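Local coordinates for protein ribonucleoside-diphosphate reductase (Pseudomonas aeruginosa, PDB 5IM3) that probably catalyses the reduction of ribonucleoside diphosphates to deoxyribonucleotides, the precursors of DNA, and binds dATP as an allosteric effector, at residues A851-A863 with A873-G885. Sequence-based numbering, arbitrary orientation.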
ATOM      1  N   ALA A 851      -3.390 -29.082  10.403  1.00 48.64           N
ATOM      2  CA  ALA A 851      -2.320 -28.993   9.414  1.00 48.60           C
ATOM      3  C   ALA A 851      -1.602 -27.646   9.446  1.00 50.39           C
ATOM      4  O   ALA A 851      -0.379 -27.584   9.303  1.00 48.13           O
ATOM      5  CB  ALA A 851      -2.887 -29.255   8.022  1.00 46.94           C
ATOM      6  N   PHE A 852      -2.346 -26.548   9.613  1.00 52.74           N
ATOM      7  CA  PHE A 852      -1.728 -25.227   9.583  1.00 53.39           C
ATOM      8  C   PHE A 852      -1.142 -24.800  10.921  1.00 55.85           C
ATOM      9  O   PHE A 852      -0.507 -23.743  10.984  1.00 57.82           O
ATOM     10  CB  PHE A 852      -2.736 -24.177   9.114  1.00 54.44           C
ATOM     11  CG  PHE A 852      -2.756 -23.997   7.627  1.00 54.49           C
ATOM     12  CD1 PHE A 852      -1.655 -23.474   6.972  1.00 54.75           C
ATOM     13  CD2 PHE A 852      -3.868 -24.349   6.884  1.00 51.92           C
ATOM     14  CE1 PHE A 852      -1.657 -23.308   5.608  1.00 54.33           C
ATOM     15  CE2 PHE A 852      -3.879 -24.184   5.514  1.00 53.12           C
ATOM     16  CZ  PHE A 852      -2.772 -23.664   4.875  1.00 53.70           C
ATOM     17  N   GLU A 853      -1.330 -25.582  11.985  1.00 58.26           N
ATOM     18  CA  GLU A 853      -0.696 -25.297  13.268  1.00 61.07           C
ATOM     19  C   GLU A 853       0.268 -26.408  13.672  1.00 60.41           C
ATOM     20  O   GLU A 853       0.600 -26.544  14.850  1.00 63.70           O
ATOM     21  CB  GLU A 853      -1.747 -25.046  14.357  1.00 61.77           C
ATOM     22  CG  GLU A 853      -3.027 -25.865  14.244  1.00 60.42           C
ATOM     23  CD  GLU A 853      -4.224 -25.211  14.901  1.00 61.87           C
ATOM     24  OE1 GLU A 853      -4.309 -23.964  14.897  1.00 65.94           O
ATOM     25  OE2 GLU A 853      -5.095 -25.946  15.401  1.00 61.47           O
ATOM     26  N   VAL A 854       0.726 -27.203  12.707  1.00 63.26           N
ATOM     27  CA  VAL A 854       1.895 -28.061  12.861  1.00 63.11           C
ATOM     28  C   VAL A 854       3.020 -27.444  12.043  1.00 62.32           C
ATOM     29  O   VAL A 854       2.836 -27.138  10.857  1.00 61.00           O
ATOM     30  CB  VAL A 854       1.621 -29.506  12.404  1.00 61.06           C
ATOM     31  CG1 VAL A 854       2.891 -30.345  12.509  1.00 61.63           C
ATOM     32  CG2 VAL A 854       0.511 -30.133  13.233  1.00 61.13           C
ATOM     33  N   GLU A 855       4.180 -27.266  12.667  1.00 62.27           N
ATOM     34  CA  GLU A 855       5.306 -26.673  11.962  1.00 63.36           C
ATOM     35  C   GLU A 855       5.720 -27.559  10.795  1.00 61.27           C
ATOM     36  O   GLU A 855       5.736 -28.790  10.899  1.00 60.43           O
ATOM     37  CB  GLU A 855       6.478 -26.458  12.914  1.00 66.95           C
ATOM     38  CG  GLU A 855       6.179 -25.480  14.034  1.00 69.31           C
ATOM     39  CD  GLU A 855       7.399 -25.177  14.870  1.00 74.45           C
ATOM     40  OE1 GLU A 855       8.426 -24.770  14.284  1.00 77.06           O
ATOM     41  OE2 GLU A 855       7.341 -25.352  16.106  1.00 76.10           O
ATOM     42  N   THR A 856       6.052 -26.918   9.675  1.00 57.38           N
ATOM     43  CA  THR A 856       6.323 -27.650   8.443  1.00 52.61           C
ATOM     44  C   THR A 856       7.504 -28.599   8.596  1.00 52.72           C
ATOM     45  O   THR A 856       7.553 -29.639   7.932  1.00 52.88           O
ATOM     46  CB  THR A 856       6.575 -26.657   7.307  1.00 54.37           C
ATOM     47  OG1 THR A 856       5.518 -25.689   7.282  1.00 56.21           O
ATOM     48  CG2 THR A 856       6.628 -27.366   5.962  1.00 51.14           C
ATOM     49  N   ARG A 857       8.456 -28.267   9.470  1.00 59.52           N
ATOM     50  CA  ARG A 857       9.645 -29.100   9.625  1.00 61.67           C
ATOM     51  C   ARG A 857       9.300 -30.519  10.065  1.00 63.41           C
ATOM     52  O   ARG A 857      10.017 -31.464   9.716  1.00 65.19           O
ATOM     53  CB  ARG A 857      10.611 -28.454  10.620  1.00 66.46           C
ATOM     54  CG  ARG A 857       9.987 -28.055  11.948  1.00 66.04           C
ATOM     55  CD  ARG A 857      11.026 -27.410  12.853  1.00 70.89           C
ATOM     56  NE  ARG A 857      10.432 -26.785  14.033  1.00 72.55           N
ATOM     57  CZ  ARG A 857      10.349 -27.352  15.235  1.00 75.57           C
ATOM     58  NH1 ARG A 857      10.825 -28.574  15.445  1.00 77.32           N
ATOM     59  NH2 ARG A 857       9.789 -26.691  16.238  1.00 77.84           N
ATOM     60  N   TRP A 858       8.223 -30.696  10.835  1.00 61.31           N
ATOM     61  CA  TRP A 858       7.824 -32.044  11.230  1.00 59.54           C
ATOM     62  C   TRP A 858       7.376 -32.862  10.025  1.00 55.84           C
ATOM     63  O   TRP A 858       7.713 -34.045   9.910  1.00 54.79           O
ATOM     64  CB  TRP A 858       6.709 -31.985  12.274  1.00 56.92           C
ATOM     65  CG  TRP A 858       7.095 -31.296  13.542  1.00 60.31           C
ATOM     66  CD1 TRP A 858       6.662 -30.077  13.973  1.00 59.00           C
ATOM     67  CD2 TRP A 858       7.988 -31.785  14.553  1.00 61.43           C
ATOM     68  NE1 TRP A 858       7.232 -29.775  15.184  1.00 61.79           N
ATOM     69  CE2 TRP A 858       8.050 -30.807  15.562  1.00 62.58           C
ATOM     70  CE3 TRP A 858       8.742 -32.954  14.700  1.00 62.35           C
ATOM     71  CZ2 TRP A 858       8.835 -30.959  16.704  1.00 67.42           C
ATOM     72  CZ3 TRP A 858       9.523 -33.102  15.833  1.00 65.91           C
ATOM     73  CH2 TRP A 858       9.561 -32.111  16.821  1.00 68.16           C
ATOM     74  N   ILE A 859       6.616 -32.247   9.116  1.00 58.11           N
ATOM     75  CA  ILE A 859       6.109 -32.963   7.949  1.00 56.89           C
ATOM     76  C   ILE A 859       7.251 -33.321   7.006  1.00 58.38           C
ATOM     77  O   ILE A 859       7.247 -34.389   6.380  1.00 58.35           O
ATOM     78  CB  ILE A 859       5.032 -32.121   7.238  1.00 56.21           C
ATOM     79  CG1 ILE A 859       3.964 -31.651   8.232  1.00 57.68           C
ATOM     80  CG2 ILE A 859       4.382 -32.913   6.112  1.00 54.65           C
ATOM     81  CD1 ILE A 859       3.271 -32.769   8.970  1.00 57.00           C
ATOM     82  N   VAL A 860       8.240 -32.434   6.878  1.00 55.24           N
ATOM     83  CA  VAL A 860       9.372 -32.700   5.997  1.00 55.99           C
ATOM     84  C   VAL A 860      10.249 -33.802   6.576  1.00 58.83           C
ATOM     85  O   VAL A 860      10.621 -34.752   5.876  1.00 56.75           O
ATOM     86  CB  VAL A 860      10.173 -31.407   5.759  1.00 56.32           C
ATOM     87  CG1 VAL A 860      11.464 -31.702   5.003  1.00 56.25           C
ATOM     88  CG2 VAL A 860       9.327 -30.396   5.003  1.00 53.90           C
ATOM     89  N   GLU A 861      10.607 -33.686   7.859  1.00 63.38           N
ATOM     90  CA  GLU A 861      11.475 -34.682   8.480  1.00 67.13           C
ATOM     91  C   GLU A 861      10.824 -36.058   8.482  1.00 65.30           C
ATOM     92  O   GLU A 861      11.502 -37.074   8.287  1.00 66.06           O
ATOM     93  CB  GLU A 861      11.829 -34.259   9.905  1.00 73.34           C
ATOM     94  CG  GLU A 861      13.159 -33.535  10.025  1.00 78.06           C
ATOM     95  CD  GLU A 861      14.338 -34.430   9.691  1.00 81.96           C
ATOM     96  OE1 GLU A 861      14.161 -35.668   9.672  1.00 82.26           O
ATOM     97  OE2 GLU A 861      15.438 -33.894   9.440  1.00 85.35           O
ATOM     98  N   ALA A 862       9.512 -36.112   8.713  1.00 57.20           N
ATOM     99  CA  ALA A 862       8.802 -37.383   8.651  1.00 55.81           C
ATOM    100  C   ALA A 862       8.871 -37.970   7.248  1.00 55.40           C
ATOM    101  O   ALA A 862       9.169 -39.157   7.069  1.00 56.86           O
ATOM    102  CB  ALA A 862       7.350 -37.192   9.082  1.00 55.01           C
ATOM    103  N   ALA A 863       8.595 -37.146   6.235  1.00 54.52           N
ATOM    104  CA  ALA A 863       8.679 -37.616   4.859  1.00 51.50           C
ATOM    105  C   ALA A 863      10.101 -38.037   4.513  1.00 52.08           C
ATOM    106  O   ALA A 863      10.306 -39.013   3.783  1.00 53.77           O
ATOM    107  CB  ALA A 863       8.189 -36.529   3.905  1.00 49.97           C
ATOM    108  N   ALA A 873       8.556 -42.422  -4.675  1.00 42.54           N
ATOM    109  CA  ALA A 873       8.496 -41.179  -3.910  1.00 43.60           C
ATOM    110  C   ALA A 873       7.187 -41.162  -3.122  1.00 43.55           C
ATOM    111  O   ALA A 873       6.560 -42.201  -2.887  1.00 40.84           O
ATOM    112  CB  ALA A 873       8.656 -39.974  -4.849  1.00 40.93           C
ATOM    113  N   GLN A 874       6.766 -39.972  -2.693  1.00 47.32           N
ATOM    114  CA  GLN A 874       5.525 -39.817  -1.945  1.00 50.20           C
ATOM    115  C   GLN A 874       4.953 -38.429  -2.193  1.00 48.84           C
ATOM    116  O   GLN A 874       5.692 -37.440  -2.215  1.00 52.32           O
ATOM    117  CB  GLN A 874       5.749 -40.037  -0.441  1.00 56.52           C
ATOM    118  CG  GLN A 874       6.845 -39.181   0.164  1.00 57.42           C
ATOM    119  CD  GLN A 874       7.274 -39.665   1.538  1.00 61.13           C
ATOM    120  OE1 GLN A 874       6.462 -39.765   2.462  1.00 61.61           O
ATOM    121  NE2 GLN A 874       8.558 -39.974   1.678  1.00 63.13           N
ATOM    122  N   SER A 875       3.636 -38.368  -2.384  1.00 43.49           N
ATOM    123  CA  SER A 875       2.954 -37.092  -2.576  1.00 42.33           C
ATOM    124  C   SER A 875       2.928 -36.323  -1.262  1.00 43.94           C
ATOM    125  O   SER A 875       2.302 -36.762  -0.290  1.00 45.66           O
ATOM    126  CB  SER A 875       1.538 -37.323  -3.091  1.00 39.84           C
ATOM    127  OG  SER A 875       1.561 -38.013  -4.320  1.00 41.12           O
ATOM    128  N   LEU A 876       3.595 -35.176  -1.232  1.00 45.82           N
ATOM    129  CA  LEU A 876       3.837 -34.442   0.007  1.00 47.73           C
ATOM    130  C   LEU A 876       3.292 -33.026  -0.124  1.00 47.98           C
ATOM    131  O   LEU A 876       3.964 -32.144  -0.668  1.00 47.26           O
ATOM    132  CB  LEU A 876       5.324 -34.422   0.338  1.00 48.18           C
ATOM    133  CG  LEU A 876       5.674 -33.819   1.700  1.00 51.43           C
ATOM    134  CD1 LEU A 876       5.077 -34.651   2.829  1.00 50.25           C
ATOM    135  CD2 LEU A 876       7.180 -33.703   1.852  1.00 52.04           C
ATOM    136  N   ASN A 877       2.085 -32.802   0.384  1.00 49.50           N
ATOM    137  CA  ASN A 877       1.573 -31.450   0.524  1.00 50.77           C
ATOM    138  C   ASN A 877       2.218 -30.780   1.728  1.00 50.19           C
ATOM    139  O   ASN A 877       2.456 -31.416   2.758  1.00 49.76           O
ATOM    140  CB  ASN A 877       0.056 -31.463   0.676  1.00 52.10           C
ATOM    141  CG  ASN A 877      -0.645 -31.930  -0.575  1.00 53.91           C
ATOM    142  OD1 ASN A 877      -0.245 -31.591  -1.689  1.00 53.85           O
ATOM    143  ND2 ASN A 877      -1.688 -32.729  -0.402  1.00 55.47           N
ATOM    144  N   LEU A 878       2.525 -29.497   1.587  1.00 47.83           N
ATOM    145  CA  LEU A 878       3.126 -28.721   2.659  1.00 48.15           C
ATOM    146  C   LEU A 878       2.209 -27.568   3.030  1.00 49.57           C
ATOM    147  O   LEU A 878       1.632 -26.910   2.158  1.00 49.07           O
ATOM    148  CB  LEU A 878       4.507 -28.199   2.261  1.00 49.67           C
ATOM    149  CG  LEU A 878       5.600 -29.263   2.130  1.00 48.68           C
ATOM    150  CD1 LEU A 878       6.908 -28.616   1.723  1.00 50.88           C
ATOM    151  CD2 LEU A 878       5.785 -30.041   3.426  1.00 50.48           C
ATOM    152  N   TYR A 879       2.072 -27.345   4.335  1.00 52.00           N
ATOM    153  CA  TYR A 879       1.202 -26.314   4.880  1.00 53.46           C
ATOM    154  C   TYR A 879       2.065 -25.303   5.616  1.00 53.57           C
ATOM    155  O   TYR A 879       2.840 -25.670   6.503  1.00 53.92           O
ATOM    156  CB  TYR A 879       0.155 -26.927   5.811  1.00 53.43           C
ATOM    157  CG  TYR A 879      -0.666 -27.996   5.134  1.00 51.76           C
ATOM    158  CD1 TYR A 879      -0.211 -29.306   5.059  1.00 52.11           C
ATOM    159  CD2 TYR A 879      -1.890 -27.693   4.555  1.00 52.28           C
ATOM    160  CE1 TYR A 879      -0.956 -30.284   4.433  1.00 51.20           C
ATOM    161  CE2 TYR A 879      -2.642 -28.666   3.929  1.00 52.01           C
ATOM    162  CZ  TYR A 879      -2.171 -29.957   3.869  1.00 51.94           C
ATOM    163  OH  TYR A 879      -2.921 -30.923   3.242  1.00 54.97           O
ATOM    164  N   ILE A 880       1.943 -24.036   5.237  1.00 52.15           N
ATOM    165  CA  ILE A 880       2.784 -22.978   5.773  1.00 52.55           C
ATOM    166  C   ILE A 880       1.889 -21.801   6.124  1.00 53.99           C
ATOM    167  O   ILE A 880       1.302 -21.176   5.233  1.00 53.23           O
ATOM    168  CB  ILE A 880       3.879 -22.553   4.787  1.00 55.36           C
ATOM    169  CG1 ILE A 880       4.811 -23.736   4.504  1.00 53.95           C
ATOM    170  CG2 ILE A 880       4.649 -21.356   5.344  1.00 56.80           C
ATOM    171  CD1 ILE A 880       5.942 -23.429   3.548  1.00 54.83           C
ATOM    172  N   ALA A 881       1.781 -21.506   7.413  1.00 59.00           N
ATOM    173  CA  ALA A 881       1.188 -20.260   7.868  1.00 62.56           C
ATOM    174  C   ALA A 881       2.290 -19.233   8.089  1.00 66.39           C
ATOM    175  O   ALA A 881       3.448 -19.580   8.339  1.00 65.87           O
ATOM    176  CB  ALA A 881       0.387 -20.472   9.152  1.00 62.95           C
ATOM    177  N   GLY A 882       1.922 -17.960   7.985  1.00 79.99           N
ATOM    178  CA  GLY A 882       2.898 -16.890   8.027  1.00 83.96           C
ATOM    179  C   GLY A 882       3.229 -16.413   6.630  1.00 84.58           C
ATOM    180  O   GLY A 882       3.298 -15.207   6.375  1.00 90.45           O
ATOM    181  N   ALA A 883       3.434 -17.367   5.722  1.00 75.23           N
ATOM    182  CA  ALA A 883       3.642 -17.101   4.301  1.00 75.43           C
ATOM    183  C   ALA A 883       4.604 -15.947   4.053  1.00 73.77           C
ATOM    184  O   ALA A 883       4.189 -14.787   3.961  1.00 75.21           O
ATOM    185  CB  ALA A 883       2.308 -16.810   3.613  1.00 77.09           C
ATOM    186  N   SER A 884       5.890 -16.263   3.940  1.00 68.78           N
ATOM    187  CA  SER A 884       6.893 -15.312   3.490  1.00 70.79           C
ATOM    188  C   SER A 884       7.831 -16.031   2.534  1.00 66.53           C
ATOM    189  O   SER A 884       8.012 -17.248   2.622  1.00 63.55           O
ATOM    190  CB  SER A 884       7.684 -14.714   4.661  1.00 73.56           C
ATOM    191  OG  SER A 884       8.409 -15.720   5.347  1.00 73.92           O
ATOM    192  N   GLY A 885       8.410 -15.272   1.604  1.00 63.62           N
ATOM    193  CA  GLY A 885       9.441 -15.838   0.754  1.00 62.47           C
ATOM    194  C   GLY A 885      10.596 -16.405   1.554  1.00 61.69           C
ATOM    195  O   GLY A 885      11.194 -17.412   1.164  1.00 59.41           O
TER
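Helix 856-863 runs nearly antiparallel to strand 878-881, their axes 8.5 Å apart at closest approach and 161° between their directions, while the turn ahead of the helix brings F852 against Y879. The two rings meet edge-to-face, Y879 presenting its ring edge to one face of F852, with planes at 86°. The same face of F852 also receives Y879 CB in a CH-pi contact, and the backbone between I880 and A881 lies at the ring's edge. A851 CB sits over the middle of the Y879 ring, 3.8 Å from its centroid in a second CH-pi contact; the phenol's OH is hydrogen-bonded to E786. At the first turn of the helix T856 OG1 donates to Y879 O at 2.8 Å, from somewhat out of the carbonyl plane. T856 OG1 lies beside its own backbone N (chi1 -50°) and CG2 anti to it, which turns the methyl to L878 CD2, 3.8 Å away. That methyl of L878 also touches V860 CG2. Further along, L876 reaches I859 and, a turn later, A863: its CD1 meets I859 CG2 at 3.8 Å and its CD2 meets A863 CB at 3.6 Å. At the far end Q874 NE2 lies 2.9 Å from A863 O, and Q874 OE1 is hydrogen-bonded to R866 NE. This largely buried interface joins helix 856-866 to a small two-stranded parallel sheet within the barrel-domain family region. Its strands, 878-881 and 906-909, are linked through helix 885-897 as a beta-alpha-beta unit; 906-909 also touches F852 and Y879, and the helix packs on T856, L878 and I880.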